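Uncharacterized protein MJ0754 (PDB 3Q4N) is of unknown function but forms a ferritin-like four-helix bundle that binds metal at a dinuclear centre. Local coordinates at residues E23-E27 with F82-F87; L120-I124 with Y136-M140; L38-L44 with G98-E102. One frame throughout, in Å; residues are numbered along the deposited sequence.

Contact 1: residues E23-E27 with F82-F87; sequences EMREE and FSNPKF
E26 reaches from helix 15-42 across to F82 and S83 in the approach to helix 85-98, and its extended side chain carries most of the contact made by helix 15-42. Its CG lies at the edge of the F82 ring, in the ring plane, 3.3 Å from CD1, as the two side chains slide past each other in opposite directions. Beyond this the carboxylate takes one hydrogen bond from the backbone, S83 N to E26 OE2 at 2.9 Å. The N-H arrives 43° out of the carboxylate plane. Shortening this residue to an alanine would probably leave S83 N without this acceptor and open a gap beside the F82 edge that CG now fills.

The dense part continues at F87, whose ring meets the helix backbone. E26 O sits over one face, displaced toward the rim, while E27 CA approaches obliquely to 3.6 Å from F87 CE1. With chi1 at -154°, placing CG opposite the backbone N, the E27 chain crosses the F87 side chain at about a right angle, and OE2 lies at the ring edge, 3.8 Å from F87 CZ.

The solvent side is looser. There K86, its chain bent at three torsions, crosses E23 at about a right angle, and its NZ makes a salt bridge to E23 OE1 at 3.0 Å, weak as a hydrogen bond. E23 OE2 has a second, weak partner in W123 NE1. S83 OG turns to P73 O, and K86 also packs on Q164 of the second subunit.

N84 is the N-cap of helix 85-98, its OD1 accepting weakly from K86 N; the contact thus joins the capped start of that helix to a long helix of the ferritin-like bundle.

Contact 2: residues L120-I124 with Y136-M140; sequences LEKWI and YENLM
L120 and I124 face Y136 and M140 across an antiparallel helical hairpin of the ferritin-like four-helix bundle, helix 102-125 turning back through a short connection into helix 130-155. Over these segments the axes approach to 9.9 Å and cross at -164°. The interface is apolar.

L120 is directed toward the partner helix. Its CD1 lies chiefly against backbone, 3.4 Å from M140 N, and CD2 mostly against side chains, 3.8 Å from L139 CB and near Y136 CD2. L120 and L139 cross at about a right angle. One turn further on, I124 and Y136 slide past each other in opposite directions. With I124 CG1 beside its own backbone N (chi1 -78°), that branch runs alongside the base of the tyrosine, 3.4 Å from Y136 CB, and comes to the ring at its edge. W123 adds its CB, which meets Y136 CE1 obliquely at 3.8 Å, while the indole itself leads away from helix 130-155 and has K122 NZ over one face.

M140 closes the outer flank. Its chain, bent at chi2 and chi3, carries the sulfur back to I124, with SD 3.9 Å from CD1. Its CE then lies across the aliphatic part of E121, 3.8 Å from CG, the two side chains meeting at about a right angle. This flank is partly open to solvent, unlike the buried row of L120, Y136 and L139.

On the inner side helix 15-42 covers the hairpin, with M24 against L120, W123 and Y136 and L21 against Y136. Helix 45-68 meets L139 through H57 and V61, and the second subunit approaches K122 with its Y165 and W123 with its S167.

Contact 3: residues L38-L44 with G98-E102; sequences LYNKWKL and GDKSE
W42 has its CG beside the backbone N (chi1 -61°), which turns the indole from the end of helix 15-42 onto the turn 98-102, and K41 CG, opposite its own backbone N (chi1 173°), lies over one face of the ring. The indole N-H is used directly: W42 NE1 donates to G98 O at 3.1 Å with an N-H...O angle of 160°. The oxygen lies close to the ring plane, and the donor in turn lies in the carbonyl plane, so the bond fixes how the indole is rotated.

Both faces are occupied. S101 C and E102 N lie over the one opposite K41 CG, all three displaced toward the rim, with S101 C 3.6 Å from W42 CZ2. E102 crosses obliquely, its CG 3.8 Å from W42 CE3. L38 CD2 also meets G98 O, at 3.5 Å, giving the same carbonyl an apolar neighbour.

Outside this, the charges of exposed K41 and D99 are only loosely paired. Their side chains cross at about a right angle, and K41 NZ to D99 OD1 is a long salt bridge of 3.8 Å.

S101 OG caps helix 102-125 by accepting from D104 N. W42 ties the end of helix 15-42 to the loop between helices 85-98 and 102-125. L44 and E102 both rest on Y157, and Y39 packs on helix 45-68.

In the fold
From the N terminus, helix 15-42 supplies the first segments of contacts 1 and 3, which lie about 23 Å apart between centres. After helix 45-68 and the loop behind it, the chain returns at 82-87 to close contact 1, and helix 85-98 then leads to 98-102, which closes contact 3. Their segments alternate, so these two loops cross, pinning both ends of helix 85-98 to helix 15-42. Contact 2 follows in series, a local hairpin with 11 residues between its segments. It lies across the chain's centre from contact 3 but touches contact 1 through M24 and E23, linking the hairpin to the first helix.

Contact 1: residues E23-E27 with F82-F87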
loop_
_atom_site.group_PDB
_atom_site.type_symbol
_atom_site.label_atom_id
_atom_site.label_comp_id
_atom_site.label_asym_id
_atom_site.label_seq_id
_atom_site.Cartn_x
_atom_site.Cartn_y
_atom_site.Cartn_z
ATOM N N GLU B 23 -0.914 8.997 -11.021
ATOM C CA GLU B 23 -1.664 8.249 -10.023
ATOM C C GLU B 23 -2.063 9.163 -8.883
ATOM O O GLU B 23 -3.203 9.105 -8.387
ATOM C CB GLU B 23 -0.837 7.081 -9.499
ATOM C CG GLU B 23 -1.663 5.845 -9.158
ATOM C CD GLU B 23 -0.813 4.748 -8.516
ATOM O OE1 GLU B 23 -0.679 3.655 -9.142
ATOM O OE2 GLU B 23 -0.267 4.989 -7.398
ATOM N N MET B 24 -1.113 10.016 -8.496
ATOM C CA MET B 24 -1.299 10.944 -7.413
ATOM C C MET B 24 -2.317 12.010 -7.751
ATOM O O MET B 24 -3.060 12.453 -6.881
ATOM C CB MET B 24 0.022 11.577 -7.061
ATOM C CG MET B 24 0.920 10.689 -6.209
ATOM S SD MET B 24 0.135 9.898 -4.786
ATOM C CE MET B 24 -0.587 11.223 -3.860
ATOM N N ARG B 25 -2.353 12.420 -9.016
ATOM C CA ARG B 25 -3.353 13.377 -9.489
ATOM C C ARG B 25 -4.732 12.801 -9.233
ATOM O O ARG B 25 -5.609 13.485 -8.705
ATOM C CB ARG B 25 -3.171 13.664 -10.984
ATOM C CG ARG B 25 -4.321 14.437 -11.659
ATOM C CD ARG B 25 -4.258 15.948 -11.388
ATOM N NE ARG B 25 -5.331 16.694 -12.052
ATOM C CZ ARG B 25 -5.855 17.826 -11.579
ATOM N NH1 ARG B 25 -5.416 18.360 -10.442
ATOM N NH2 ARG B 25 -6.830 18.430 -12.237
ATOM N N GLU B 26 -4.923 11.534 -9.590
ATOM C CA GLU B 26 -6.194 10.906 -9.302
ATOM C C GLU B 26 -6.367 10.456 -7.862
ATOM O O GLU B 26 -7.498 10.337 -7.387
ATOM C CB GLU B 26 -6.492 9.773 -10.262
ATOM C CG GLU B 26 -7.741 10.044 -11.077
ATOM C CD GLU B 26 -7.747 9.344 -12.422
ATOM O OE1 GLU B 26 -6.912 8.424 -12.633
ATOM O OE2 GLU B 26 -8.607 9.731 -13.256
ATOM N N GLU B 27 -5.265 10.225 -7.155
ATOM C CA GLU B 27 -5.405 9.841 -5.770
ATOM C C GLU B 27 -6.069 10.944 -4.962
ATOM O O GLU B 27 -7.013 10.654 -4.235
ATOM C CB GLU B 27 -4.096 9.373 -5.157
ATOM C CG GLU B 27 -4.321 8.410 -3.994
ATOM C CD GLU B 27 -3.143 7.453 -3.750
ATOM O OE1 GLU B 27 -2.593 7.451 -2.618
ATOM O OE2 GLU B 27 -2.767 6.697 -4.683
ATOM N N PHE B 82 -13.326 8.387 -12.679
ATOM C CA PHE B 82 -11.863 8.176 -12.723
ATOM C C PHE B 82 -11.411 7.345 -13.917
ATOM O O PHE B 82 -12.045 6.343 -14.241
ATOM C CB PHE B 82 -11.384 7.457 -11.449
ATOM C CG PHE B 82 -11.593 8.241 -10.192
ATOM C CD1 PHE B 82 -10.587 9.043 -9.689
ATOM C CD2 PHE B 82 -12.794 8.177 -9.512
ATOM C CE1 PHE B 82 -10.769 9.778 -8.533
ATOM C CE2 PHE B 82 -12.991 8.912 -8.360
ATOM C CZ PHE B 82 -11.973 9.709 -7.866
ATOM N N SER B 83 -10.309 7.752 -14.548
ATOM C CA SER B 83 -9.598 6.903 -15.502
ATOM C C SER B 83 -9.332 5.566 -14.848
ATOM O O SER B 83 -10.101 4.617 -15.027
ATOM C CB SER B 83 -8.241 7.496 -15.882
ATOM O OG SER B 83 -8.374 8.630 -16.714
ATOM N N ASN B 84 -8.249 5.509 -14.073
ATOM C CA ASN B 84 -7.805 4.294 -13.423
ATOM C C ASN B 84 -8.876 3.673 -12.511
ATOM O O ASN B 84 -9.205 4.239 -11.461
ATOM C CB ASN B 84 -6.535 4.590 -12.646
ATOM C CG ASN B 84 -5.962 3.370 -11.997
ATOM O OD1 ASN B 84 -6.298 2.239 -12.347
ATOM N ND2 ASN B 84 -5.079 3.585 -11.044
ATOM N N PRO B 85 -9.419 2.497 -12.910
ATOM C CA PRO B 85 -10.554 1.874 -12.213
ATOM C C PRO B 85 -10.236 1.554 -10.757
ATOM O O PRO B 85 -11.133 1.484 -9.922
ATOM C CB PRO B 85 -10.795 0.591 -13.007
ATOM C CG PRO B 85 -10.197 0.856 -14.339
ATOM C CD PRO B 85 -8.980 1.669 -14.045
ATOM N N LYS B 86 -8.954 1.383 -10.467
ATOM C CA LYS B 86 -8.461 1.260 -9.110
ATOM C C LYS B 86 -9.164 2.259 -8.220
ATOM O O LYS B 86 -9.402 2.001 -7.045
ATOM C CB LYS B 86 -6.959 1.525 -9.107
ATOM C CG LYS B 86 -6.305 1.591 -7.736
ATOM C CD LYS B 86 -4.885 1.058 -7.789
ATOM C CE LYS B 86 -3.952 1.912 -6.947
ATOM N NZ LYS B 86 -2.602 2.012 -7.596
ATOM N N PHE B 87 -9.516 3.393 -8.805
ATOM C CA PHE B 87 -10.101 4.469 -8.046
ATOM C C PHE B 87 -11.599 4.509 -8.054
ATOM O O PHE B 87 -12.200 4.871 -7.044
ATOM C CB PHE B 87 -9.541 5.781 -8.517
ATOM C CG PHE B 87 -8.134 5.969 -8.114
ATOM C CD1 PHE B 87 -7.823 6.299 -6.792
ATOM C CD2 PHE B 87 -7.113 5.776 -9.022
ATOM C CE1 PHE B 87 -6.517 6.458 -6.386
ATOM C CE2 PHE B 87 -5.796 5.941 -8.636
ATOM C CZ PHE B 87 -5.493 6.281 -7.311
#

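Contact 2: residues L120-I124 with Y136-M140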
loop_
_atom_site.group_PDB
_atom_site.type_symbol
_atom_site.label_atom_id
_atom_site.label_comp_id
_atom_site.label_asym_id
_atom_site.label_seq_id
_atom_site.Cartn_x
_atom_site.Cartn_y
_atom_site.Cartn_z
ATOM N N LEU B 120 2.394 8.457 -0.978
ATOM C CA LEU B 120 3.319 9.564 -1.020
ATOM C C LEU B 120 4.722 9.098 -0.692
ATOM O O LEU B 120 5.629 9.374 -1.449
ATOM C CB LEU B 120 2.865 10.689 -0.077
ATOM C CG LEU B 120 1.739 11.585 -0.620
ATOM C CD1 LEU B 120 1.159 12.465 0.434
ATOM C CD2 LEU B 120 2.199 12.447 -1.804
ATOM N N GLU B 121 4.905 8.387 0.420
ATOM C CA GLU B 121 6.245 7.909 0.793
ATOM C C GLU B 121 6.717 6.959 -0.300
ATOM O O GLU B 121 7.813 7.111 -0.827
ATOM C CB GLU B 121 6.262 7.206 2.166
ATOM C CG GLU B 121 6.514 8.105 3.401
ATOM C CD GLU B 121 5.921 7.524 4.733
ATOM O OE1 GLU B 121 5.917 6.283 4.937
ATOM O OE2 GLU B 121 5.464 8.320 5.595
ATOM N N LYS B 122 5.861 5.998 -0.650
ATOM C CA LYS B 122 6.114 5.056 -1.743
ATOM C C LYS B 122 6.665 5.765 -2.974
ATOM O O LYS B 122 7.703 5.365 -3.507
ATOM C CB LYS B 122 4.813 4.317 -2.063
ATOM C CG LYS B 122 4.757 3.484 -3.327
ATOM C CD LYS B 122 3.289 3.133 -3.569
ATOM C CE LYS B 122 3.089 2.011 -4.575
ATOM N NZ LYS B 122 2.976 2.437 -6.028
ATOM N N TRP B 123 5.992 6.841 -3.391
ATOM C CA TRP B 123 6.376 7.606 -4.587
ATOM C C TRP B 123 7.610 8.512 -4.460
ATOM O O TRP B 123 8.430 8.590 -5.384
ATOM C CB TRP B 123 5.197 8.417 -5.109
ATOM C CG TRP B 123 4.119 7.594 -5.760
ATOM C CD1 TRP B 123 2.796 7.531 -5.393
ATOM C CD2 TRP B 123 4.259 6.731 -6.894
ATOM N NE1 TRP B 123 2.114 6.675 -6.223
ATOM C CE2 TRP B 123 2.986 6.167 -7.151
ATOM C CE3 TRP B 123 5.336 6.373 -7.717
ATOM C CZ2 TRP B 123 2.765 5.267 -8.190
ATOM C CZ3 TRP B 123 5.113 5.479 -8.753
ATOM C CH2 TRP B 123 3.840 4.936 -8.980
ATOM N N ILE B 124 7.728 9.201 -3.331
ATOM C CA ILE B 124 8.902 9.999 -3.036
ATOM C C ILE B 124 10.140 9.114 -3.162
ATOM O O ILE B 124 11.103 9.471 -3.856
ATOM C CB ILE B 124 8.824 10.597 -1.626
ATOM C CG1 ILE B 124 7.898 11.802 -1.622
ATOM C CG2 ILE B 124 10.219 10.985 -1.109
ATOM C CD1 ILE B 124 7.442 12.207 -0.235
ATOM N N TYR B 136 5.380 16.423 -3.444
ATOM C CA TYR B 136 5.018 15.306 -2.605
ATOM C C TYR B 136 5.226 15.589 -1.112
ATOM O O TYR B 136 4.348 15.303 -0.294
ATOM C CB TYR B 136 5.788 14.078 -3.047
ATOM C CG TYR B 136 5.323 13.519 -4.366
ATOM C CD1 TYR B 136 6.033 12.513 -5.004
ATOM C CD2 TYR B 136 4.163 13.996 -4.985
ATOM C CE1 TYR B 136 5.596 11.989 -6.233
ATOM C CE2 TYR B 136 3.712 13.472 -6.212
ATOM C CZ TYR B 136 4.434 12.471 -6.828
ATOM O OH TYR B 136 4.002 11.953 -8.031
ATOM N N GLU B 137 6.372 16.178 -0.766
ATOM C CA GLU B 137 6.722 16.423 0.634
ATOM C C GLU B 137 5.672 17.299 1.265
ATOM O O GLU B 137 5.197 17.022 2.355
ATOM C CB GLU B 137 8.082 17.097 0.758
ATOM C CG GLU B 137 9.261 16.260 0.260
ATOM C CD GLU B 137 10.223 15.845 1.364
ATOM O OE1 GLU B 137 9.753 15.622 2.517
ATOM O OE2 GLU B 137 11.446 15.745 1.061
ATOM N N ASN B 138 5.296 18.351 0.554
ATOM C CA ASN B 138 4.228 19.234 0.991
ATOM C C ASN B 138 2.849 18.583 1.016
ATOM O O ASN B 138 1.982 18.944 1.833
ATOM C CB ASN B 138 4.203 20.449 0.102
ATOM C CG ASN B 138 5.156 21.493 0.566
ATOM O OD1 ASN B 138 6.203 21.709 -0.052
ATOM N ND2 ASN B 138 4.828 22.137 1.695
ATOM N N LEU B 139 2.654 17.626 0.115
ATOM C CA LEU B 139 1.439 16.854 0.097
ATOM C C LEU B 139 1.352 15.990 1.356
ATOM O O LEU B 139 0.307 15.971 2.034
ATOM C CB LEU B 139 1.319 16.070 -1.203
ATOM C CG LEU B 139 0.391 16.785 -2.200
ATOM C CD1 LEU B 139 0.778 18.237 -2.448
ATOM C CD2 LEU B 139 0.269 16.067 -3.515
ATOM N N MET B 140 2.456 15.332 1.709
ATOM C CA MET B 140 2.526 14.647 2.995
ATOM C C MET B 140 2.139 15.641 4.103
ATOM O O MET B 140 1.223 15.388 4.888
ATOM C CB MET B 140 3.930 14.094 3.228
ATOM C CG MET B 140 3.961 12.702 3.782
ATOM S SD MET B 140 5.233 11.746 2.911
ATOM C CE MET B 140 6.632 11.806 4.060
#

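Contact 3: residues L38-L44 with G98-E102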
loop_
_atom_site.group_PDB
_atom_site.type_symbol
_atom_site.label_atom_id
_atom_site.label_comp_id
_atom_site.label_asym_id
_atom_site.label_seq_id
_atom_site.Cartn_x
_atom_site.Cartn_y
_atom_site.Cartn_z
ATOM N N LEU B 38 -19.476 12.820 1.459
ATOM C CA LEU B 38 -19.788 12.500 2.837
ATOM C C LEU B 38 -20.302 13.712 3.584
ATOM O O LEU B 38 -21.095 13.590 4.522
ATOM C CB LEU B 38 -18.559 11.910 3.517
ATOM C CG LEU B 38 -18.374 10.440 3.163
ATOM C CD1 LEU B 38 -17.083 9.871 3.746
ATOM C CD2 LEU B 38 -19.588 9.627 3.629
ATOM N N TYR B 39 -19.840 14.882 3.160
ATOM C CA TYR B 39 -20.378 16.105 3.661
ATOM C C TYR B 39 -21.823 16.185 3.231
ATOM O O TYR B 39 -22.678 16.509 4.044
ATOM C CB TYR B 39 -19.624 17.272 3.099
ATOM C CG TYR B 39 -20.136 18.605 3.573
ATOM C CD1 TYR B 39 -20.937 19.393 2.748
ATOM C CD2 TYR B 39 -19.804 19.095 4.847
ATOM C CE1 TYR B 39 -21.399 20.634 3.175
ATOM C CE2 TYR B 39 -20.262 20.343 5.291
ATOM C CZ TYR B 39 -21.054 21.101 4.442
ATOM O OH TYR B 39 -21.517 22.325 4.845
ATOM N N ASN B 40 -22.108 15.889 1.960
ATOM C CA ASN B 40 -23.513 15.903 1.492
ATOM C C ASN B 40 -24.388 14.995 2.337
ATOM O O ASN B 40 -25.538 15.357 2.628
ATOM C CB ASN B 40 -23.669 15.598 -0.009
ATOM C CG ASN B 40 -23.229 16.777 -0.902
ATOM O OD1 ASN B 40 -23.314 17.952 -0.507
ATOM N ND2 ASN B 40 -22.754 16.461 -2.116
ATOM N N LYS B 41 -23.816 13.859 2.771
ATOM C CA LYS B 41 -24.532 12.884 3.587
ATOM C C LYS B 41 -24.708 13.313 5.035
ATOM O O LYS B 41 -25.821 13.252 5.546
ATOM C CB LYS B 41 -23.888 11.499 3.538
ATOM C CG LYS B 41 -24.532 10.515 4.529
ATOM C CD LYS B 41 -26.079 10.567 4.442
ATOM C CE LYS B 41 -26.793 9.876 5.613
ATOM N NZ LYS B 41 -26.773 8.369 5.488
ATOM N N TRP B 42 -23.616 13.734 5.676
ATOM C CA TRP B 42 -23.569 13.961 7.131
ATOM C C TRP B 42 -23.460 15.406 7.560
ATOM O O TRP B 42 -23.814 15.726 8.687
ATOM C CB TRP B 42 -22.410 13.188 7.774
ATOM C CG TRP B 42 -22.529 11.740 7.585
ATOM C CD1 TRP B 42 -21.735 10.956 6.816
ATOM C CD2 TRP B 42 -23.525 10.884 8.156
ATOM N NE1 TRP B 42 -22.160 9.655 6.869
ATOM C CE2 TRP B 42 -23.264 9.576 7.681
ATOM C CE3 TRP B 42 -24.614 11.091 9.032
ATOM C CZ2 TRP B 42 -24.058 8.464 8.046
ATOM C CZ3 TRP B 42 -25.409 9.994 9.389
ATOM C CH2 TRP B 42 -25.121 8.694 8.893
ATOM N N LYS B 43 -22.929 16.260 6.691
ATOM C CA LYS B 43 -22.854 17.703 6.950
ATOM C C LYS B 43 -21.813 18.106 8.013
ATOM O O LYS B 43 -21.941 19.177 8.665
ATOM C CB LYS B 43 -24.244 18.254 7.306
ATOM C CG LYS B 43 -24.903 19.064 6.199
ATOM C CD LYS B 43 -25.252 18.249 4.929
ATOM C CE LYS B 43 -26.645 18.629 4.382
ATOM N NZ LYS B 43 -26.984 20.093 4.511
ATOM N N LEU B 44 -20.788 17.256 8.177
ATOM C CA LEU B 44 -19.702 17.518 9.121
ATOM C C LEU B 44 -18.687 18.447 8.488
ATOM O O LEU B 44 -18.120 18.129 7.441
ATOM C CB LEU B 44 -19.026 16.218 9.580
ATOM C CG LEU B 44 -19.847 15.278 10.471
ATOM C CD1 LEU B 44 -19.110 13.965 10.703
ATOM C CD2 LEU B 44 -20.253 15.951 11.794
ATOM N N GLY B 98 -18.494 4.601 4.547
ATOM C CA GLY B 98 -18.733 5.856 5.247
ATOM C C GLY B 98 -20.167 6.328 5.265
ATOM O O GLY B 98 -20.514 7.225 6.037
ATOM N N ASP B 99 -21.003 5.734 4.417
ATOM C CA ASP B 99 -22.407 6.134 4.326
ATOM C C ASP B 99 -23.210 5.447 5.413
ATOM O O ASP B 99 -24.435 5.598 5.480
ATOM C CB ASP B 99 -22.996 5.778 2.955
ATOM C CG ASP B 99 -24.034 6.792 2.476
ATOM O OD1 ASP B 99 -25.246 6.460 2.524
ATOM O OD2 ASP B 99 -23.632 7.915 2.058
ATOM N N LYS B 100 -22.514 4.690 6.260
ATOM C CA LYS B 100 -23.154 3.881 7.297
ATOM C C LYS B 100 -23.299 4.594 8.655
ATOM O O LYS B 100 -24.366 4.535 9.285
ATOM C CB LYS B 100 -22.460 2.525 7.429
ATOM C CG LYS B 100 -22.840 1.525 6.331
ATOM C CD LYS B 100 -22.492 0.110 6.757
ATOM C CE LYS B 100 -21.003 -0.195 6.607
ATOM N NZ LYS B 100 -20.796 -1.067 5.421
ATOM N N SER B 101 -22.241 5.267 9.106
ATOM C CA SER B 101 -22.336 6.087 10.311
ATOM C C SER B 101 -21.418 7.290 10.253
ATOM O O SER B 101 -20.416 7.271 9.556
ATOM C CB SER B 101 -22.033 5.255 11.568
ATOM O OG SER B 101 -20.641 5.096 11.786
ATOM N N GLU B 102 -21.760 8.329 11.007
ATOM C CA GLU B 102 -20.803 9.375 11.358
ATOM C C GLU B 102 -19.431 8.815 11.741
ATOM O O GLU B 102 -18.423 9.175 11.133
ATOM C CB GLU B 102 -21.342 10.226 12.494
ATOM C CG GLU B 102 -22.246 11.318 12.003
ATOM C CD GLU B 102 -23.016 11.981 13.115
ATOM O OE1 GLU B 102 -23.336 13.182 12.979
ATOM O OE2 GLU B 102 -23.312 11.297 14.119
#